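Local coordinates for SsDNA-binding protein essential for mitochondrial genome maintenance (Saccharomyces cerevisiae, PDB 6CQK), which binds single-stranded DNA preferentially and cooperatively, takes part in mitochondrial DNA replication and stimulates the PIF1 helicase, at residues Arg11-Thr17 against Leu28-Ala33; Phe3-Ser7 against Glu71-Ala75. The contacts are given in a common frame with arbitrary orientation. Residues are numbered along the deposited sequence.

Interaction 1: Arg11-Thr17 against Leu28-Ala33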
ATOM      1  N   ARG A  11       1.529   3.700 -16.755  1.00 61.17           N
ATOM      2  CA  ARG A  11       0.748   3.654 -17.965  1.00 65.29           C
ATOM      3  C   ARG A  11       0.888   2.319 -18.618  1.00 63.02           C
ATOM      4  O   ARG A  11       1.959   1.717 -18.598  1.00 65.39           O
ATOM      5  CB  ARG A  11       1.173   4.767 -18.927  1.00 71.78           C
ATOM      6  CG  ARG A  11       0.306   6.018 -18.792  1.00 78.40           C
ATOM      7  CD  ARG A  11       1.032   7.279 -18.999  1.00 84.10           C
ATOM      8  NE  ARG A  11       1.679   7.539 -17.711  1.00 94.30           N
ATOM      9  CZ  ARG A  11       2.484   8.567 -17.494  1.00100.08           C
ATOM     10  NH1 ARG A  11       2.743   9.459 -18.473  1.00102.11           N
ATOM     11  NH2 ARG A  11       3.029   8.707 -16.300  1.00 97.53           N
ATOM     12  N   ILE A  12      -0.185   1.856 -19.220  1.00 60.86           N
ATOM     13  CA  ILE A  12      -0.140   0.580 -19.902  1.00 61.62           C
ATOM     14  C   ILE A  12       0.632   0.689 -21.177  1.00 59.06           C
ATOM     15  O   ILE A  12       0.221   1.425 -22.047  1.00 61.41           O
ATOM     16  CB  ILE A  12      -1.555   0.007 -20.101  1.00 61.76           C
ATOM     17  CG1 ILE A  12      -2.035  -0.391 -18.687  1.00 64.29           C
ATOM     18  CG2 ILE A  12      -1.525  -1.149 -21.081  1.00 59.32           C
ATOM     19  CD1 ILE A  12      -3.340  -1.120 -18.621  1.00 69.28           C
ATOM     20  N   GLY A  13       1.739  -0.044 -21.253  1.00 57.42           N
ATOM     21  CA  GLY A  13       2.657   0.071 -22.343  1.00 58.83           C
ATOM     22  C   GLY A  13       2.680  -1.109 -23.276  1.00 61.96           C
ATOM     23  O   GLY A  13       3.635  -1.313 -23.986  1.00 60.77           O
ATOM     24  N   SER A  14       1.600  -1.873 -23.334  1.00 68.70           N
ATOM     25  CA  SER A  14       1.523  -2.991 -24.282  1.00 69.05           C
ATOM     26  C   SER A  14       0.089  -3.416 -24.602  1.00 73.75           C
ATOM     27  O   SER A  14      -0.885  -2.975 -23.933  1.00 74.80           O
ATOM     28  CB  SER A  14       2.324  -4.187 -23.763  1.00 68.07           C
ATOM     29  OG  SER A  14       1.667  -4.849 -22.681  1.00 68.24           O
ATOM     30  N   GLU A  15      -0.038  -4.241 -25.654  1.00 78.40           N
ATOM     31  CA  GLU A  15      -1.275  -4.978 -25.924  1.00 79.76           C
ATOM     32  C   GLU A  15      -1.473  -5.969 -24.797  1.00 74.11           C
ATOM     33  O   GLU A  15      -0.575  -6.263 -24.014  1.00 65.72           O
ATOM     34  CB  GLU A  15      -1.223  -5.779 -27.251  1.00 86.57           C
ATOM     35  CG  GLU A  15      -1.332  -5.075 -28.624  1.00 90.97           C
ATOM     36  CD  GLU A  15      -1.712  -3.603 -28.571  1.00 95.79           C
ATOM     37  OE1 GLU A  15      -2.879  -3.313 -28.183  1.00 97.70           O
ATOM     38  OE2 GLU A  15      -0.837  -2.737 -28.915  1.00 99.65           O
ATOM     39  N   PHE A  16      -2.685  -6.474 -24.704  1.00 77.74           N
ATOM     40  CA  PHE A  16      -2.971  -7.536 -23.760  1.00 78.49           C
ATOM     41  C   PHE A  16      -2.792  -8.890 -24.483  1.00 76.51           C
ATOM     42  O   PHE A  16      -3.725  -9.356 -25.074  1.00 81.98           O
ATOM     43  CB  PHE A  16      -4.407  -7.370 -23.204  1.00 77.96           C
ATOM     44  CG  PHE A  16      -4.653  -6.072 -22.465  1.00 74.80           C
ATOM     45  CD1 PHE A  16      -4.085  -5.863 -21.218  1.00 78.38           C
ATOM     46  CD2 PHE A  16      -5.503  -5.111 -22.972  1.00 72.51           C
ATOM     47  CE1 PHE A  16      -4.336  -4.698 -20.504  1.00 78.07           C
ATOM     48  CE2 PHE A  16      -5.778  -3.963 -22.264  1.00 73.21           C
ATOM     49  CZ  PHE A  16      -5.194  -3.752 -21.031  1.00 76.63           C
ATOM     50  N   THR A  17      -1.649  -9.554 -24.357  1.00 74.59           N
ATOM     51  CA  THR A  17      -1.504 -10.909 -24.930  1.00 73.37           C
ATOM     52  C   THR A  17      -1.958 -12.009 -23.958  1.00 73.29           C
ATOM     53  O   THR A  17      -1.676 -11.954 -22.778  1.00 72.72           O
ATOM     54  CB  THR A  17      -0.069 -11.298 -25.324  1.00 74.60           C
ATOM     55  OG1 THR A  17       0.829 -10.988 -24.266  1.00 78.46           O
ATOM     56  CG2 THR A  17       0.413 -10.698 -26.656  1.00 75.64           C
ATOM     57  N   LEU A  28      -3.640 -13.410 -18.756  1.00 69.78           N
ATOM     58  CA  LEU A  28      -3.355 -12.240 -19.547  1.00 69.73           C
ATOM     59  C   LEU A  28      -2.017 -11.623 -19.124  1.00 66.42           C
ATOM     60  O   LEU A  28      -1.650 -11.656 -17.956  1.00 65.15           O
ATOM     61  CB  LEU A  28      -4.501 -11.287 -19.339  1.00 71.58           C
ATOM     62  CG  LEU A  28      -4.680 -10.228 -20.391  1.00 75.47           C
ATOM     63  CD1 LEU A  28      -4.820 -10.847 -21.784  1.00 77.34           C
ATOM     64  CD2 LEU A  28      -5.892  -9.367 -20.048  1.00 79.24           C
ATOM     65  N   LYS A  29      -1.243 -11.155 -20.097  1.00 66.82           N
ATOM     66  CA  LYS A  29       0.085 -10.496 -19.866  1.00 69.56           C
ATOM     67  C   LYS A  29       0.034  -9.092 -20.428  1.00 64.58           C
ATOM     68  O   LYS A  29      -0.568  -8.873 -21.466  1.00 64.61           O
ATOM     69  CB  LYS A  29       1.274 -11.241 -20.544  1.00 74.95           C
ATOM     70  CG  LYS A  29       2.094 -12.185 -19.623  1.00 86.57           C
ATOM     71  CD  LYS A  29       3.329 -11.500 -18.986  1.00 93.51           C
ATOM     72  CE  LYS A  29       3.861 -12.286 -17.801  1.00 92.78           C
ATOM     73  NZ  LYS A  29       4.345 -13.648 -18.168  1.00 92.12           N
ATOM     74  N   TYR A  30       0.579  -8.147 -19.688  1.00 61.90           N
ATOM     75  CA  TYR A  30       0.781  -6.804 -20.175  1.00 60.92           C
ATOM     76  C   TYR A  30       1.850  -6.157 -19.317  1.00 61.52           C
ATOM     77  O   TYR A  30       2.197  -6.659 -18.232  1.00 66.86           O
ATOM     78  CB  TYR A  30      -0.515  -5.983 -20.172  1.00 59.98           C
ATOM     79  CG  TYR A  30      -1.024  -5.557 -18.795  1.00 60.36           C
ATOM     80  CD1 TYR A  30      -1.828  -6.385 -18.017  1.00 58.00           C
ATOM     81  CD2 TYR A  30      -0.704  -4.318 -18.279  1.00 59.64           C
ATOM     82  CE1 TYR A  30      -2.286  -5.989 -16.779  1.00 56.26           C
ATOM     83  CE2 TYR A  30      -1.174  -3.941 -17.029  1.00 58.32           C
ATOM     84  CZ  TYR A  30      -1.961  -4.789 -16.281  1.00 54.91           C
ATOM     85  OH  TYR A  30      -2.348  -4.403 -14.992  1.00 53.14           O
ATOM     86  N   SER A  31       2.400  -5.071 -19.825  1.00 60.39           N
ATOM     87  CA  SER A  31       3.436  -4.342 -19.116  1.00 60.41           C
ATOM     88  C   SER A  31       2.981  -2.892 -18.817  1.00 58.78           C
ATOM     89  O   SER A  31       2.172  -2.340 -19.564  1.00 57.08           O
ATOM     90  CB  SER A  31       4.730  -4.352 -19.908  1.00 60.35           C
ATOM     91  OG  SER A  31       4.470  -3.911 -21.227  1.00 63.53           O
ATOM     92  N   ILE A  32       3.427  -2.376 -17.654  1.00 56.31           N
ATOM     93  CA  ILE A  32       3.162  -1.038 -17.209  1.00 54.12           C
ATOM     94  C   ILE A  32       4.503  -0.307 -17.271  1.00 54.45           C
ATOM     95  O   ILE A  32       5.476  -0.769 -16.687  1.00 52.62           O
ATOM     96  CB  ILE A  32       2.640  -1.035 -15.727  1.00 53.06           C
ATOM     97  CG1 ILE A  32       1.313  -1.767 -15.639  1.00 52.51           C
ATOM     98  CG2 ILE A  32       2.435   0.393 -15.192  1.00 51.82           C
ATOM     99  CD1 ILE A  32       0.799  -1.930 -14.239  1.00 54.29           C
ATOM    100  N   ALA A  33       4.520   0.833 -17.930  1.00 53.70           N
ATOM    101  CA  ALA A  33       5.640   1.714 -17.852  1.00 55.31           C
ATOM    102  C   ALA A  33       5.365   2.704 -16.754  1.00 56.26           C
ATOM    103  O   ALA A  33       4.364   3.415 -16.824  1.00 60.57           O
ATOM    104  CB  ALA A  33       5.825   2.441 -19.166  1.00 54.91           C
TER
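At the apolar centre of this strand pair the ring of Y30 is met by two side chains of the facing segment. F16 turns a ring edge toward the Y30 face in an offset edge-to-face pair, centroids 5.4 Å apart and planes at 74°, and its CD1 lies 3.7 Å from Y30 CB; I12 CD1 approaches Y30 CE2 at 3.9 Å. L28 extends the patch, its CD1 3.8 Å from F16 CB. L58 packs on both aromatic residues, so helix 52-59 covers the patch. The Y30 hydroxyl is hydrogen-bonded to Q94. Segments 11-17 and 28-33 belong to the hairpin of strands 3-20 and 26-34, the first two of the OB fold, and illustrate how a long barrel strand accommodates a break. Antiparallel pairing holds at R11-A33 and I12-I32, lapses through S14-F16, and resumes at T17-K29 with the register shifted by two. Across the gap S14 OG accepts S31 N at 3.0 Å and donates to E15 O at 3.0 Å. Before the break run R11 N to A33 O at 2.9 Å, A33 N to R11 O at 2.8 Å and, last, G13 N to S31 O at 2.9 Å; beyond it, K29 N to T17 O at 2.8 Å and a weak T17 N to K29 O at 3.2 Å. At the exposed margin, R11 is salt-bridged to D2 of the second subunit.

Interaction 2: Phe3-Ser7 against Glu71-Ala75; sequences FSKMS and EADAA
In a closed barrel the first strand must also meet the last in sheet order, as segments 3-7 and 71-75 demonstrate. Both are extended, and their short axes approach to 4.4 Å with N-to-C directions 135° apart, antiparallel but strongly twisted. M6 and A72 form the hydrogen-bonded pair (CA to CA 5.3 Å), with M6 N to A72 O at 2.8 Å and A72 N to M6 O at 2.9 Å. The flanking pairs K5-D73 and S7-E71 are non-hydrogen-bonded, their CA atoms 4.5 and 4.4 Å apart. Farther along, A74 N donates to S4 O at 2.8 Å. There a side chain replaces the expected amide: S4, with chi1 p, gives its OG to A74 O at 2.6 Å, and the same hydroxyl is hydrogen-bonded to Y45 of the second subunit.

K5, S7, E71 and D73 share one face. K5 leaves in p, continues t, turns at chi3 (m) and ends t, carrying NZ diagonally to E71 OE2 in a salt bridge at 3.4 Å, the hydrogen bond within it weak. E71 has chi1 m and chi2 t; its OE2 is also hydrogen-bonded to Y69. S7 (chi1 m) sets OG 4.1 Å from E71 CG, and D73 (chi1 m) brings OD1 to 4.1 Å from K5 CB. On the other face, M6 (chi1 t) carries its thioether away from A72, touching L92 of its own chain and M6 of the second subunit. A74 packs on L92 and on Y45 of the second subunit. Residues 3-7 also pair antiparallel with a strand of that subunit, so one strand both closes the OB barrel and continues its sheet across the dimer interface.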
ATOM      1  N   PHE A   3       4.113 -11.750   3.385  1.00 63.89           N
ATOM      2  CA  PHE A   3       3.658 -11.382   2.010  1.00 63.35           C
ATOM      3  C   PHE A   3       4.613 -10.470   1.249  1.00 59.93           C
ATOM      4  O   PHE A   3       5.565  -9.909   1.820  1.00 57.25           O
ATOM      5  CB  PHE A   3       2.231 -10.765   2.046  1.00 63.86           C
ATOM      6  CG  PHE A   3       2.145  -9.411   2.709  1.00 65.52           C
ATOM      7  CD1 PHE A   3       2.457  -8.255   2.008  1.00 68.77           C
ATOM      8  CD2 PHE A   3       1.754  -9.284   4.033  1.00 65.91           C
ATOM      9  CE1 PHE A   3       2.383  -7.013   2.637  1.00 70.43           C
ATOM     10  CE2 PHE A   3       1.674  -8.048   4.662  1.00 66.65           C
ATOM     11  CZ  PHE A   3       1.980  -6.911   3.963  1.00 68.22           C
ATOM     12  N   SER A   4       4.334 -10.284  -0.025  1.00 58.87           N
ATOM     13  CA  SER A   4       5.127  -9.307  -0.785  1.00 62.77           C
ATOM     14  C   SER A   4       4.297  -8.784  -1.902  1.00 61.62           C
ATOM     15  O   SER A   4       4.192  -9.433  -2.894  1.00 62.05           O
ATOM     16  CB  SER A   4       6.483  -9.887  -1.271  1.00 60.05           C
ATOM     17  OG  SER A   4       6.269 -11.001  -2.101  1.00 58.63           O
ATOM     18  N   LYS A   5       3.701  -7.620  -1.719  1.00 65.85           N
ATOM     19  CA  LYS A   5       2.839  -7.035  -2.736  1.00 71.73           C
ATOM     20  C   LYS A   5       3.446  -5.768  -3.233  1.00 67.47           C
ATOM     21  O   LYS A   5       4.132  -5.092  -2.515  1.00 65.75           O
ATOM     22  CB  LYS A   5       1.392  -6.779  -2.277  1.00 79.81           C
ATOM     23  CG  LYS A   5       1.256  -5.883  -1.087  1.00 92.44           C
ATOM     24  CD  LYS A   5      -0.182  -5.680  -0.638  1.00103.19           C
ATOM     25  CE  LYS A   5      -0.762  -4.482  -1.396  1.00111.06           C
ATOM     26  NZ  LYS A   5      -2.247  -4.393  -1.366  1.00114.96           N
ATOM     27  N   MET A   6       3.160  -5.464  -4.494  1.00 68.01           N
ATOM     28  CA  MET A   6       3.588  -4.217  -5.182  1.00 67.22           C
ATOM     29  C   MET A   6       2.401  -3.368  -5.591  1.00 64.01           C
ATOM     30  O   MET A   6       1.364  -3.902  -6.001  1.00 68.13           O
ATOM     31  CB  MET A   6       4.299  -4.573  -6.449  1.00 69.39           C
ATOM     32  CG  MET A   6       4.880  -3.360  -7.149  1.00 73.69           C
ATOM     33  SD  MET A   6       6.600  -3.543  -7.663  1.00 77.09           S
ATOM     34  CE  MET A   6       7.505  -4.279  -6.348  1.00 75.43           C
ATOM     35  N   SER A   7       2.515  -2.074  -5.422  1.00 63.12           N
ATOM     36  CA  SER A   7       1.500  -1.157  -5.932  1.00 64.66           C
ATOM     37  C   SER A   7       2.218  -0.292  -6.936  1.00 61.60           C
ATOM     38  O   SER A   7       3.293   0.190  -6.646  1.00 57.63           O
ATOM     39  CB  SER A   7       0.913  -0.304  -4.809  1.00 68.76           C
ATOM     40  OG  SER A   7       0.608  -1.116  -3.679  1.00 73.80           O
ATOM     41  N   GLU A  71      -2.398  -3.233  -8.044  1.00 65.58           N
ATOM     42  CA  GLU A  71      -1.800  -3.924  -6.904  1.00 66.51           C
ATOM     43  C   GLU A  71      -1.588  -5.360  -7.325  1.00 63.12           C
ATOM     44  O   GLU A  71      -2.441  -5.934  -7.935  1.00 57.30           O
ATOM     45  CB  GLU A  71      -2.720  -3.931  -5.719  1.00 71.11           C
ATOM     46  CG  GLU A  71      -2.947  -2.587  -5.135  1.00 76.82           C
ATOM     47  CD  GLU A  71      -3.996  -2.586  -4.069  1.00 84.23           C
ATOM     48  OE1 GLU A  71      -5.073  -3.249  -4.176  1.00 86.53           O
ATOM     49  OE2 GLU A  71      -3.672  -1.872  -3.105  1.00 86.00           O
ATOM     50  N   ALA A  72      -0.433  -5.912  -7.019  1.00 61.01           N
ATOM     51  CA  ALA A  72      -0.087  -7.218  -7.514  1.00 60.86           C
ATOM     52  C   ALA A  72       0.734  -7.988  -6.475  1.00 60.12           C
ATOM     53  O   ALA A  72       1.606  -7.418  -5.815  1.00 55.69           O
ATOM     54  CB  ALA A  72       0.720  -7.076  -8.849  1.00 61.71           C
ATOM     55  N   ASP A  73       0.498  -9.290  -6.397  1.00 61.92           N
ATOM     56  CA  ASP A  73       1.355 -10.145  -5.582  1.00 63.35           C
ATOM     57  C   ASP A  73       2.663 -10.371  -6.268  1.00 60.65           C
ATOM     58  O   ASP A  73       2.680 -10.670  -7.467  1.00 65.12           O
ATOM     59  CB  ASP A  73       0.647 -11.467  -5.225  1.00 64.98           C
ATOM     60  CG  ASP A  73      -0.337 -11.265  -4.094  1.00 71.27           C
ATOM     61  OD1 ASP A  73       0.001 -10.519  -3.136  1.00 74.86           O
ATOM     62  OD2 ASP A  73      -1.481 -11.728  -4.176  1.00 79.18           O
ATOM     63  N   ALA A  74       3.735 -10.208  -5.528  1.00 58.17           N
ATOM     64  CA  ALA A  74       5.075 -10.362  -6.058  1.00 62.66           C
ATOM     65  C   ALA A  74       5.774 -11.630  -5.610  1.00 64.77           C
ATOM     66  O   ALA A  74       5.718 -11.969  -4.431  1.00 63.55           O
ATOM     67  CB  ALA A  74       5.935  -9.165  -5.648  1.00 62.15           C
ATOM     68  N   ALA A  75       6.457 -12.289  -6.543  1.00 71.10           N
ATOM     69  CA  ALA A  75       7.354 -13.415  -6.247  1.00 74.41           C
ATOM     70  C   ALA A  75       8.577 -13.380  -7.125  1.00 78.94           C
ATOM     71  O   ALA A  75       8.579 -12.697  -8.122  1.00 81.21           O
ATOM     72  CB  ALA A  75       6.642 -14.705  -6.502  1.00 73.14           C
TER

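How the interactions relate
Strand 3-20 serves both contacts, its start in interaction 2 and its middle and later part in interaction 1; their centres lie about 17 Å apart. Together they give the first strand of the barrel its two neighbours, 26-34 and 67-77, so that a local hairpin is nested within a closure between distant parts of the chain. Interaction 1, nearer the centre of the chain, combines an aromatic and aliphatic interior with an exposed margin and an interrupted register. Interaction 2 is more thoroughly buried in the assembly yet less apolar: unbroken backbone pairing, supplemented by a serine hydroxyl and a charged pair. Both touch the second subunit, one through R11, the other through a shared sheet.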